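Local structure of putative alpha/beta hydrolase (Desulfitobacterium hafniense, 4RPC) at residues A[25-30]-A[52-57]; A[59-64]-A[172-177]; A[71-76]-A[99-104]; A[129-134]-A[185-190]. The protein probably acts as a hydrolase of the alpha/beta hydrolase fold, on a substrate that is not known. All coordinates share one frame; numbering follows the deposited sequence.

Contact 1 (A[25-30]-A[52-57])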
loop_
_atom_site.group_PDB
_atom_site.type_symbol
_atom_site.label_atom_id
_atom_site.label_comp_id
_atom_site.label_asym_id
_atom_site.label_seq_id
_atom_site.Cartn_x
_atom_site.Cartn_y
_atom_site.Cartn_z
ATOM N N LEU A 25 10.914 3.290 -1.646
ATOM C CA LEU A 25 9.606 3.872 -2.067
ATOM C C LEU A 25 8.508 3.467 -1.113
ATOM O O LEU A 25 8.355 2.295 -0.847
ATOM C CB LEU A 25 9.210 3.301 -3.445
ATOM C CG LEU A 25 8.930 4.127 -4.667
ATOM C CD1 LEU A 25 8.290 3.228 -5.709
ATOM C CD2 LEU A 25 8.061 5.346 -4.461
ATOM N N LEU A 26 7.709 4.414 -0.660
ATOM C CA LEU A 26 6.647 4.158 0.255
ATOM C C LEU A 26 5.342 4.594 -0.359
ATOM O O LEU A 26 5.151 5.824 -0.608
ATOM C CB LEU A 26 6.866 4.951 1.533
ATOM C CG LEU A 26 8.190 4.749 2.218
ATOM C CD1 LEU A 26 8.323 5.773 3.333
ATOM C CD2 LEU A 26 8.285 3.365 2.801
ATOM N N ILE A 27 4.453 3.608 -0.599
ATOM C CA ILE A 27 3.186 3.825 -1.347
ATOM C C ILE A 27 2.013 3.578 -0.471
ATOM O O ILE A 27 1.791 2.460 -0.012
ATOM C CB ILE A 27 3.082 2.966 -2.625
ATOM C CG1 ILE A 27 4.370 3.009 -3.442
ATOM C CG2 ILE A 27 1.914 3.432 -3.490
ATOM C CD1 ILE A 27 4.382 2.106 -4.683
ATOM N N HIS A 28 1.276 4.648 -0.192
ATOM C CA HIS A 28 0.110 4.608 0.668
ATOM C C HIS A 28 -1.116 3.994 0.007
ATOM O O HIS A 28 -1.113 3.699 -1.186
ATOM C CB HIS A 28 -0.208 6.004 1.202
ATOM C CG HIS A 28 -0.783 6.964 0.188
ATOM N ND1 HIS A 28 -2.110 6.947 -0.165
ATOM C CD2 HIS A 28 -0.251 8.043 -0.432
ATOM C CE1 HIS A 28 -2.355 7.905 -1.044
ATOM N NE2 HIS A 28 -1.250 8.593 -1.222
ATOM N N GLY A 29 -2.146 3.744 0.796
ATOM C CA GLY A 29 -3.356 3.099 0.273
ATOM C C GLY A 29 -4.500 4.072 -0.013
ATOM O O GLY A 29 -4.395 5.298 0.209
ATOM N N ALA A 30 -5.572 3.520 -0.565
ATOM C CA ALA A 30 -6.782 4.288 -0.821
ATOM C C ALA A 30 -7.290 4.964 0.449
ATOM O O ALA A 30 -7.465 4.340 1.468
ATOM C CB ALA A 30 -7.872 3.373 -1.360
ATOM N N LEU A 52 11.273 8.029 -1.143
ATOM C CA LEU A 52 10.405 8.573 -2.154
ATOM C C LEU A 52 8.953 8.200 -1.880
ATOM O O LEU A 52 8.614 7.006 -1.826
ATOM C CB LEU A 52 10.857 7.980 -3.484
ATOM C CG LEU A 52 12.365 8.100 -3.780
ATOM C CD1 LEU A 52 12.813 7.073 -4.821
ATOM C CD2 LEU A 52 12.634 9.517 -4.233
ATOM N N ILE A 53 8.084 9.196 -1.764
ATOM C CA ILE A 53 6.728 8.985 -1.340
ATOM C C ILE A 53 5.728 9.597 -2.309
ATOM O O ILE A 53 5.569 10.799 -2.367
ATOM C CB ILE A 53 6.462 9.548 0.073
ATOM C CG1 ILE A 53 7.635 9.222 1.056
ATOM C CG2 ILE A 53 5.167 9.011 0.621
ATOM C CD1 ILE A 53 8.698 10.251 1.083
ATOM N N PRO A 54 5.064 8.770 -3.117
ATOM C CA PRO A 54 4.105 9.386 -4.018
ATOM C C PRO A 54 2.779 9.776 -3.348
ATOM O O PRO A 54 2.436 9.259 -2.304
ATOM C CB PRO A 54 3.841 8.274 -5.038
ATOM C CG PRO A 54 4.278 7.003 -4.384
ATOM C CD PRO A 54 5.417 7.409 -3.520
ATOM N N GLU A 55 2.026 10.671 -3.968
ATOM C CA GLU A 55 0.599 10.827 -3.669
ATOM C C GLU A 55 -0.203 10.061 -4.686
ATOM O O GLU A 55 -0.015 10.243 -5.879
ATOM C CB GLU A 55 0.219 12.270 -3.834
ATOM C CG GLU A 55 0.929 13.169 -2.886
ATOM C CD GLU A 55 0.561 14.630 -3.074
ATOM O OE1 GLU A 55 -0.271 14.977 -3.987
ATOM O OE2 GLU A 55 1.147 15.402 -2.294
ATOM N N LEU A 56 -1.070 9.170 -4.260
ATOM C CA LEU A 56 -1.998 8.555 -5.195
ATOM C C LEU A 56 -2.891 9.656 -5.765
ATOM O O LEU A 56 -3.188 10.650 -5.099
ATOM C CB LEU A 56 -2.847 7.493 -4.501
ATOM C CG LEU A 56 -2.158 6.226 -3.978
ATOM C CD1 LEU A 56 -3.223 5.275 -3.449
ATOM C CD2 LEU A 56 -1.448 5.570 -5.114
ATOM N N GLU A 57 -3.277 9.508 -7.019
ATOM C CA GLU A 57 -4.156 10.486 -7.648
ATOM C C GLU A 57 -5.331 10.867 -6.780
ATOM O O GLU A 57 -5.982 10.035 -6.173
ATOM C CB GLU A 57 -4.651 10.006 -9.012
ATOM C CG GLU A 57 -3.542 9.973 -10.070
ATOM C CD GLU A 57 -2.680 8.696 -10.045
ATOM O OE1 GLU A 57 -2.859 7.861 -9.144
ATOM O OE2 GLU A 57 -1.851 8.508 -10.981
HETATM O O HOH W 1 2.829 7.064 -0.657
#
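Leu25 and Leu52 pair as parallel neighbours in the central sheet, with strands 25-27 and 52-54 inclined at 24°. Leu26 N donates to Leu52 O at 3.0 Å. The chains then spread, and a water takes over. It donates to Leu26 O and to Pro54 O, and it accepts from His28 N at 2.9 Å. Leu25 CD2 presses on Pro54 CD, a tight 3.5 Å, the two side chains crossing at about a right angle. On the other face Leu26 and Ile53 lie side by side, pointing the same way. The His28 ring ends close to Leu56, whose CG covers one face and lies 3.4 Å from His28 CE1. The chi1 of His28, 72°, puts its CG between the backbone N and the carbonyl carbon. His28 ND1 donates to Gly29 O at 2.8 Å, almost in the ring plane, which helps to fix the ring. Leu56 also touches Thr73 of helix 70-83. The His-Gly pair after strand 23-27 recalls the HG motif near the oxyanion hole of many alpha/beta hydrolases; a like role here is only probable. Pro54 has no N-H for Leu26 O, and His28 N and Pro54 O have spread apart; the water serves all three.

Contact 2 (A[59-64]-A[172-177])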
loop_
_atom_site.group_PDB
_atom_site.type_symbol
_atom_site.label_atom_id
_atom_site.label_comp_id
_atom_site.label_asym_id
_atom_site.label_seq_id
_atom_site.Cartn_x
_atom_site.Cartn_y
_atom_site.Cartn_z
ATOM N N HIS A 59 -5.375 12.283 -3.890
ATOM C CA HIS A 59 -5.151 12.290 -2.473
ATOM C C HIS A 59 -4.335 13.521 -2.010
ATOM O O HIS A 59 -3.190 13.434 -1.491
ATOM C CB HIS A 59 -4.492 10.986 -2.078
ATOM C CG HIS A 59 -5.435 9.825 -2.191
ATOM N ND1 HIS A 59 -6.034 9.494 -3.388
ATOM C CD2 HIS A 59 -5.911 8.959 -1.271
ATOM C CE1 HIS A 59 -6.882 8.503 -3.188
ATOM N NE2 HIS A 59 -6.802 8.136 -1.924
ATOM N N THR A 60 -4.979 14.658 -2.159
ATOM C CA THR A 60 -4.354 15.949 -1.971
ATOM C C THR A 60 -5.525 16.931 -1.712
ATOM O O THR A 60 -6.733 16.572 -1.889
ATOM C CB THR A 60 -3.496 16.269 -3.217
ATOM O OG1 THR A 60 -2.679 17.400 -2.976
ATOM C CG2 THR A 60 -4.309 16.515 -4.477
ATOM N N ALA A 61 -5.194 18.108 -1.235
ATOM C CA ALA A 61 -6.226 19.042 -0.819
ATOM C C ALA A 61 -7.029 19.583 -2.012
ATOM O O ALA A 61 -8.252 19.730 -1.898
ATOM C CB ALA A 61 -5.636 20.169 0.007
ATOM N N HIS A 62 -6.374 19.816 -3.150
ATOM C CA HIS A 62 -7.045 20.326 -4.348
ATOM C C HIS A 62 -6.850 19.405 -5.552
ATOM O O HIS A 62 -6.042 19.670 -6.416
ATOM C CB HIS A 62 -6.511 21.726 -4.660
ATOM C CG HIS A 62 -6.544 22.637 -3.480
ATOM N ND1 HIS A 62 -5.403 23.081 -2.842
ATOM C CD2 HIS A 62 -7.584 23.147 -2.792
ATOM C CE1 HIS A 62 -5.742 23.855 -1.830
ATOM N NE2 HIS A 62 -7.060 23.895 -1.766
ATOM N N PRO A 63 -7.600 18.294 -5.609
ATOM C CA PRO A 63 -7.255 17.317 -6.635
ATOM C C PRO A 63 -7.626 17.813 -8.049
ATOM O O PRO A 63 -8.700 18.391 -8.268
ATOM C CB PRO A 63 -8.063 16.097 -6.226
ATOM C CG PRO A 63 -9.228 16.658 -5.512
ATOM C CD PRO A 63 -8.679 17.831 -4.742
ATOM N N ARG A 64 -6.700 17.637 -8.977
ATOM C CA ARG A 64 -6.945 17.978 -10.368
ATOM C C ARG A 64 -7.176 16.691 -11.159
ATOM O O ARG A 64 -7.476 16.743 -12.340
ATOM C CB ARG A 64 -5.768 18.764 -10.975
ATOM C CG ARG A 64 -5.226 19.917 -10.126
ATOM C CD ARG A 64 -4.451 20.915 -10.999
ATOM N NE ARG A 64 -5.342 21.557 -11.973
ATOM C CZ ARG A 64 -5.001 22.058 -13.173
ATOM N NH1 ARG A 64 -3.749 22.002 -13.635
ATOM N NH2 ARG A 64 -5.943 22.625 -13.929
ATOM N N LEU A 172 -5.353 7.206 9.868
ATOM C CA LEU A 172 -4.768 7.074 8.555
ATOM C C LEU A 172 -5.615 7.648 7.443
ATOM O O LEU A 172 -5.128 7.825 6.350
ATOM C CB LEU A 172 -4.511 5.599 8.198
ATOM C CG LEU A 172 -3.466 4.925 9.075
ATOM C CD1 LEU A 172 -3.422 3.432 8.787
ATOM C CD2 LEU A 172 -2.120 5.577 8.828
ATOM N N ILE A 173 -6.882 7.882 7.691
ATOM C CA ILE A 173 -7.762 8.423 6.656
ATOM C C ILE A 173 -7.447 9.891 6.448
ATOM O O ILE A 173 -7.396 10.658 7.370
ATOM C CB ILE A 173 -9.215 8.314 7.054
ATOM C CG1 ILE A 173 -9.590 6.877 7.408
ATOM C CG2 ILE A 173 -10.072 8.881 5.940
ATOM C CD1 ILE A 173 -9.368 5.850 6.297
ATOM N N TYR A 174 -7.227 10.286 5.214
ATOM C CA TYR A 174 -6.833 11.642 4.920
ATOM C C TYR A 174 -8.021 12.509 5.273
ATOM O O TYR A 174 -9.145 12.292 4.824
ATOM C CB TYR A 174 -6.390 11.792 3.437
ATOM C CG TYR A 174 -6.100 13.205 2.957
ATOM C CD1 TYR A 174 -5.373 14.097 3.715
ATOM C CD2 TYR A 174 -6.574 13.630 1.716
ATOM C CE1 TYR A 174 -5.149 15.396 3.276
ATOM C CE2 TYR A 174 -6.362 14.910 1.263
ATOM C CZ TYR A 174 -5.647 15.770 2.016
ATOM O OH TYR A 174 -5.437 17.002 1.488
ATOM N N GLU A 175 -7.778 13.511 6.093
ATOM C CA GLU A 175 -8.901 14.247 6.644
ATOM C C GLU A 175 -9.625 15.105 5.590
ATOM O O GLU A 175 -10.765 15.445 5.791
ATOM C CB GLU A 175 -8.470 15.036 7.886
ATOM C CG GLU A 175 -7.579 16.198 7.592
ATOM C CD GLU A 175 -7.214 16.977 8.856
ATOM O OE1 GLU A 175 -7.353 16.459 9.996
ATOM O OE2 GLU A 175 -6.775 18.130 8.690
ATOM N N HIS A 176 -8.988 15.396 4.463
ATOM C CA HIS A 176 -9.619 16.186 3.388
ATOM C C HIS A 176 -9.903 15.409 2.121
ATOM O O HIS A 176 -10.075 15.992 1.046
ATOM C CB HIS A 176 -8.768 17.395 3.047
ATOM C CG HIS A 176 -8.625 18.350 4.177
ATOM N ND1 HIS A 176 -9.715 18.849 4.866
ATOM C CD2 HIS A 176 -7.528 18.901 4.745
ATOM C CE1 HIS A 176 -9.289 19.662 5.816
ATOM N NE2 HIS A 176 -7.967 19.711 5.759
ATOM N N ILE A 177 -9.941 14.084 2.247
ATOM C CA ILE A 177 -10.212 13.268 1.099
ATOM C C ILE A 177 -11.688 13.534 0.653
ATOM O O ILE A 177 -12.561 13.866 1.470
ATOM C CB ILE A 177 -9.931 11.798 1.356
ATOM C CG1 ILE A 177 -9.976 10.979 0.058
ATOM C CG2 ILE A 177 -10.926 11.218 2.316
ATOM C CD1 ILE A 177 -8.799 11.232 -0.864
HETATM O O HOH W 2 -9.393 16.621 -1.336
#
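Thr60 O and His176 O both lie within donating distance of one water. The water is 2.7 Å from Thr60 O. It is 2.6 Å from His176 O. More acceptors surround it than it has protons, so it may not serve both at every moment. It links two backbone carbonyls of loops that have no direct hydrogen bond to each other. Beside it stands the Tyr174 side chain. Its CG is anti to the backbone N (chi1 173°), and the ring reaches out to the 59-64 loop. Thr60 O lies at the ring edge, in the ring plane, 3.6 Å from Tyr174 CE2. Ala61 N is 2.9 Å from Tyr174 OH, but the angle is too poor for a hydrogen bond. Ala61 CB also packs on this hydroxyl. Tyr174 opens a type I turn that ends at Ile177, and His176 N of that turn sits over the centre of one ring face. Tyr174 also stacks with Tyr33. The second point of contact is apolar. Ile177 CD1 lies over the centre of the His59 ring, 3.8 Å from its centroid and 12° off the normal, a CH-pi contact. His59 is held by its edge: ND1 bonds to Glu57 O and NE2 to Gly31 N. The contact joins the loop after strand 50-54 to the loop between helices 165-169 and 179-191. The partners of His59 hold its ring in one orientation, with a face turned to the Ile177 methyl; they are consistent with a neutral ring protonated at ND1.

Contact 3 (A[71-76]-A[99-104])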
loop_
_atom_site.group_PDB
_atom_site.type_symbol
_atom_site.label_atom_id
_atom_site.label_comp_id
_atom_site.label_asym_id
_atom_site.label_seq_id
_atom_site.Cartn_x
_atom_site.Cartn_y
_atom_site.Cartn_z
ATOM N N GLU A 71 -2.374 0.042 -13.105
ATOM C CA GLU A 71 -1.382 0.099 -14.220
ATOM C C GLU A 71 -0.960 1.551 -14.601
ATOM O O GLU A 71 0.226 1.850 -14.868
ATOM C CB GLU A 71 -1.906 -0.607 -15.499
ATOM C CG GLU A 71 -2.081 -2.132 -15.380
ATOM C CD GLU A 71 -3.380 -2.573 -14.694
ATOM O OE1 GLU A 71 -4.185 -1.733 -14.216
ATOM O OE2 GLU A 71 -3.604 -3.797 -14.609
ATOM N N GLU A 72 -1.939 2.433 -14.723
ATOM C CA GLU A 72 -1.610 3.790 -15.120
ATOM C C GLU A 72 -0.872 4.545 -13.976
ATOM O O GLU A 72 0.120 5.229 -14.206
ATOM C CB GLU A 72 -2.851 4.495 -15.585
ATOM C CG GLU A 72 -2.536 5.746 -16.388
ATOM C CD GLU A 72 -3.746 6.221 -17.197
ATOM O OE1 GLU A 72 -4.331 5.375 -17.939
ATOM O OE2 GLU A 72 -4.095 7.420 -17.068
ATOM N N THR A 73 -1.277 4.322 -12.749
ATOM C CA THR A 73 -0.589 4.911 -11.598
ATOM C C THR A 73 0.869 4.406 -11.512
ATOM O O THR A 73 1.840 5.202 -11.415
ATOM C CB THR A 73 -1.432 4.631 -10.338
ATOM O OG1 THR A 73 -2.601 5.443 -10.407
ATOM C CG2 THR A 73 -0.678 4.916 -9.055
ATOM N N ALA A 74 1.060 3.101 -11.678
ATOM C CA ALA A 74 2.411 2.512 -11.694
ATOM C C ALA A 74 3.240 3.114 -12.831
ATOM O O ALA A 74 4.361 3.581 -12.595
ATOM C CB ALA A 74 2.351 0.993 -11.798
ATOM N N GLY A 75 2.669 3.180 -14.033
ATOM C CA GLY A 75 3.353 3.799 -15.186
ATOM C C GLY A 75 3.760 5.235 -14.900
ATOM O O GLY A 75 4.925 5.625 -15.026
ATOM N N LYS A 76 2.822 6.045 -14.454
ATOM C CA LYS A 76 3.188 7.439 -14.101
ATOM C C LYS A 76 4.283 7.573 -13.036
ATOM O O LYS A 76 5.143 8.443 -13.103
ATOM C CB LYS A 76 1.913 8.192 -13.754
ATOM C CG LYS A 76 1.126 8.462 -15.057
ATOM C CD LYS A 76 -0.281 8.852 -14.762
ATOM C CE LYS A 76 -0.325 10.140 -13.951
ATOM N NZ LYS A 76 -1.551 10.091 -13.116
ATOM N N ALA A 99 0.187 -1.683 -2.202
ATOM C CA ALA A 99 0.922 -2.926 -2.452
ATOM C C ALA A 99 0.688 -3.388 -3.892
ATOM O O ALA A 99 1.518 -4.059 -4.479
ATOM C CB ALA A 99 0.468 -4.019 -1.497
ATOM N N SER A 100 -0.493 -3.080 -4.434
ATOM C CA SER A 100 -0.800 -3.465 -5.808
ATOM C C SER A 100 -0.002 -2.600 -6.738
ATOM O O SER A 100 0.512 -3.094 -7.710
ATOM C CB SER A 100 -2.295 -3.306 -6.141
ATOM O OG SER A 100 -3.022 -4.146 -5.339
ATOM N N VAL A 101 0.114 -1.331 -6.432
ATOM C CA VAL A 101 0.976 -0.426 -7.220
ATOM C C VAL A 101 2.471 -0.909 -7.160
ATOM O O VAL A 101 3.189 -0.902 -8.165
ATOM C CB VAL A 101 0.862 0.998 -6.742
ATOM C CG1 VAL A 101 1.847 1.910 -7.493
ATOM C CG2 VAL A 101 -0.557 1.507 -6.914
ATOM N N ALA A 102 2.919 -1.340 -5.993
ATOM C CA ALA A 102 4.300 -1.827 -5.848
ATOM C C ALA A 102 4.531 -3.050 -6.752
ATOM O O ALA A 102 5.494 -3.094 -7.478
ATOM C CB ALA A 102 4.570 -2.205 -4.413
ATOM N N VAL A 103 3.607 -4.023 -6.718
ATOM C CA VAL A 103 3.748 -5.226 -7.499
ATOM C C VAL A 103 3.774 -4.875 -8.956
ATOM O O VAL A 103 4.611 -5.330 -9.714
ATOM C CB VAL A 103 2.625 -6.232 -7.187
ATOM C CG1 VAL A 103 2.682 -7.435 -8.122
ATOM C CG2 VAL A 103 2.758 -6.715 -5.770
ATOM N N GLU A 104 2.841 -4.034 -9.359
ATOM C CA GLU A 104 2.790 -3.601 -10.761
ATOM C C GLU A 104 4.079 -2.934 -11.203
ATOM O O GLU A 104 4.518 -3.072 -12.374
ATOM C CB GLU A 104 1.632 -2.647 -10.971
ATOM C CG GLU A 104 1.455 -2.116 -12.361
ATOM C CD GLU A 104 1.011 -3.146 -13.337
ATOM O OE1 GLU A 104 0.482 -4.208 -12.928
ATOM O OE2 GLU A 104 1.214 -2.889 -14.532
#
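Ala74 CB meets Glu104 CG at 3.3 Å, the closest approach between the two segments. The Glu104 side chain leaves with CG anti to its backbone N (chi1 180°), which sets CG against the alanine methyl. The chain then bends at chi2, and its carboxylate comes to Glu71. There Glu104 OE2 lies 3.5 Å from Glu71 CG. The two glutamate side chains cross at about a right angle, and their carboxylate planes are 60° apart. If both are ionised, like charges lie close, with Glu71 OE2 4.4 Å from Glu104 OE1. Lys197 forms a salt bridge with Glu71 OE2 and probably eases the repulsion. Tyr192 OH is hydrogen-bonded to Glu104 OE1. Elsewhere in the contact, Thr73 CG2 touches Val101 CG2 at 4.0 Å, methyl to methyl. Thr73 OG1 turns to another partner, Glu57, which also forms a salt bridge with Lys76. Val101 packs in addition on Leu77. The axes of the two segments approach to 8.8 Å and cross at -63°, consistent with the small Ala74 at the interface. Helix 70-83 precedes strand 88-95, and helix 97-108 follows it, starting within what is probably the nucleophile elbow. Ala102 and Val103 of that helix rest on strand 112-119, while Leu77 of helix 70-83 reaches Ile27 and Pro54 of strands 23-27 and 50-54.

Contact 4 (A[129-134]-A[185-190])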
loop_
_atom_site.group_PDB
_atom_site.type_symbol
_atom_site.label_atom_id
_atom_site.label_comp_id
_atom_site.label_asym_id
_atom_site.label_seq_id
_atom_site.Cartn_x
_atom_site.Cartn_y
_atom_site.Cartn_z
HETATM N N MSE A 129 -18.321 -6.968 -9.800
HETATM C CA MSE A 129 -18.603 -6.635 -8.387
HETATM C C MSE A 129 -17.780 -5.434 -7.873
HETATM O O MSE A 129 -18.011 -4.911 -6.752
HETATM C CB MSE A 129 -18.247 -7.764 -7.406
HETATM C CG MSE A 129 -18.787 -9.179 -7.533
HETATM SE SE MSE A 129 -20.752 -9.309 -7.275
HETATM C CE MSE A 129 -20.757 -7.994 -5.835
ATOM N N THR A 130 -16.777 -5.008 -8.635
ATOM C CA THR A 130 -15.871 -3.912 -8.236
ATOM C C THR A 130 -16.651 -2.693 -7.755
ATOM O O THR A 130 -16.331 -2.138 -6.716
ATOM C CB THR A 130 -14.980 -3.476 -9.382
ATOM O OG1 THR A 130 -14.145 -4.535 -9.783
ATOM C CG2 THR A 130 -14.085 -2.344 -8.987
ATOM N N GLU A 131 -17.676 -2.291 -8.491
ATOM C CA GLU A 131 -18.488 -1.072 -8.170
ATOM C C GLU A 131 -19.158 -1.170 -6.805
ATOM O O GLU A 131 -19.132 -0.241 -5.987
ATOM C CB GLU A 131 -19.555 -0.785 -9.278
ATOM C CG GLU A 131 -20.415 0.510 -9.087
ATOM C CD GLU A 131 -19.603 1.833 -9.200
ATOM O OE1 GLU A 131 -18.664 1.901 -10.056
ATOM O OE2 GLU A 131 -19.899 2.832 -8.462
ATOM N N GLN A 132 -19.760 -2.297 -6.539
ATOM C CA GLN A 132 -20.525 -2.399 -5.333
ATOM C C GLN A 132 -19.660 -2.482 -4.062
ATOM O O GLN A 132 -19.982 -1.834 -3.052
ATOM C CB GLN A 132 -21.473 -3.549 -5.451
ATOM C CG GLN A 132 -22.679 -3.252 -6.337
ATOM C CD GLN A 132 -23.541 -4.489 -6.408
ATOM O OE1 GLN A 132 -24.436 -4.662 -5.582
ATOM N NE2 GLN A 132 -23.192 -5.420 -7.307
ATOM N N TYR A 133 -18.537 -3.179 -4.155
ATOM C CA TYR A 133 -17.559 -3.189 -3.080
ATOM C C TYR A 133 -16.907 -1.870 -2.920
ATOM O O TYR A 133 -16.737 -1.470 -1.811
ATOM C CB TYR A 133 -16.452 -4.180 -3.343
ATOM C CG TYR A 133 -16.787 -5.538 -2.914
ATOM C CD1 TYR A 133 -17.921 -6.185 -3.407
ATOM C CD2 TYR A 133 -15.973 -6.212 -2.003
ATOM C CE1 TYR A 133 -18.232 -7.448 -2.997
ATOM C CE2 TYR A 133 -16.273 -7.472 -1.593
ATOM C CZ TYR A 133 -17.390 -8.100 -2.103
ATOM O OH TYR A 133 -17.703 -9.394 -1.686
ATOM N N ALA A 134 -16.491 -1.211 -4.000
ATOM C CA ALA A 134 -15.884 0.133 -3.833
ATOM C C ALA A 134 -16.778 1.143 -3.093
ATOM O O ALA A 134 -16.288 1.916 -2.257
ATOM C CB ALA A 134 -15.412 0.709 -5.133
ATOM N N ALA A 185 -10.055 5.363 -6.382
ATOM C CA ALA A 185 -8.889 4.643 -5.910
ATOM C C ALA A 185 -9.311 3.227 -5.571
ATOM O O ALA A 185 -8.592 2.236 -5.883
ATOM C CB ALA A 185 -8.301 5.303 -4.706
ATOM N N LEU A 186 -10.466 3.128 -4.940
ATOM C CA LEU A 186 -11.026 1.813 -4.593
ATOM C C LEU A 186 -11.498 0.993 -5.800
ATOM O O LEU A 186 -11.374 -0.259 -5.792
ATOM C CB LEU A 186 -12.162 1.956 -3.614
ATOM C CG LEU A 186 -11.678 2.390 -2.231
ATOM C CD1 LEU A 186 -12.876 2.869 -1.440
ATOM C CD2 LEU A 186 -10.898 1.320 -1.457
ATOM N N LEU A 187 -12.023 1.674 -6.804
ATOM C CA LEU A 187 -12.391 0.966 -8.011
ATOM C C LEU A 187 -11.125 0.349 -8.625
ATOM O O LEU A 187 -11.127 -0.830 -9.016
ATOM C CB LEU A 187 -13.132 1.854 -9.011
ATOM C CG LEU A 187 -14.489 2.407 -8.587
ATOM C CD1 LEU A 187 -14.868 3.607 -9.406
ATOM C CD2 LEU A 187 -15.587 1.331 -8.699
ATOM N N ALA A 188 -10.053 1.148 -8.654
ATOM C CA ALA A 188 -8.752 0.711 -9.176
ATOM C C ALA A 188 -8.268 -0.432 -8.355
ATOM O O ALA A 188 -7.892 -1.441 -8.906
ATOM C CB ALA A 188 -7.705 1.829 -9.219
ATOM N N ALA A 189 -8.263 -0.281 -7.042
ATOM C CA ALA A 189 -7.864 -1.379 -6.157
ATOM C C ALA A 189 -8.605 -2.690 -6.440
ATOM O O ALA A 189 -7.976 -3.703 -6.690
ATOM C CB ALA A 189 -8.045 -0.987 -4.732
ATOM N N TYR A 190 -9.939 -2.650 -6.461
ATOM C CA TYR A 190 -10.750 -3.824 -6.642
ATOM C C TYR A 190 -10.745 -4.398 -8.057
ATOM O O TYR A 190 -10.975 -5.545 -8.206
ATOM C CB TYR A 190 -12.205 -3.542 -6.199
ATOM C CG TYR A 190 -12.335 -3.523 -4.712
ATOM C CD1 TYR A 190 -11.828 -4.564 -3.943
ATOM C CD2 TYR A 190 -12.959 -2.492 -4.073
ATOM C CE1 TYR A 190 -11.935 -4.554 -2.558
ATOM C CE2 TYR A 190 -13.057 -2.447 -2.696
ATOM C CZ TYR A 190 -12.551 -3.474 -1.941
ATOM O OH TYR A 190 -12.693 -3.471 -0.593
#
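Tyr190 has the most surface buried here, and its ring meets the 130-134 part of helix 130-145 on one face. Tyr133 CB sits over that face, 4.1 Å from the ring centroid and offset toward the rim. The Tyr133 ring follows with its edge toward the same tyrosine, a T-shaped pair with planes at 75° and centroids 5.8 Å apart. Tyr190 CB touches Thr130 CG2 at 3.6 Å. That methyl also lies 3.3 Å from Leu187 O, whereas Thr130 OG1 is hydrogen-bonded to Gly127 O. The axes of the two segments cross at 129°. Their helices belong to the mostly helical insertion between strands 112-119 and 204-210, the place of the cap in many alpha/beta hydrolases. Leu187 is the second main residue. Its CD2 reaches Ala134 CB at 3.6 Å. The same CD2 touches Glu131 OE1, while Glu131 OE2 bonds to Asn135. Ala134 is the third. Its methyl packs against CD2 of Leu187, CB of Leu186 and CD2 of Tyr190. Leu186 CD1 comes to 3.6 Å from Ala134 O, and its side chain goes on to Ala30, Met137 and Ala138. A tetraethylene glycol molecule, probably from the crystallisation liquor, lies about 4 Å from the Tyr133 side chain.

Overall arrangement
From the N terminus, contact 1 is the first to close, pairing strands 23-27 and 50-54 around a loop of 21 residues. Segment 59-64 then opens contact 2, which closes 108 residues later at 172-177. Contact 3 is nested inside that loop and joins the helices on either side of strand 88-95 in the chain. Contact 4 opens inside it too, but closes beyond it at 185-190, so contacts 2 and 4 cross. Contacts 1 and 3 are joined by Ile27 packing on Val101. Ala30 of contact 1 packs on Ala185, and so does His59 of contact 2. The sheet, its helices and the helical insertion are thus tied together.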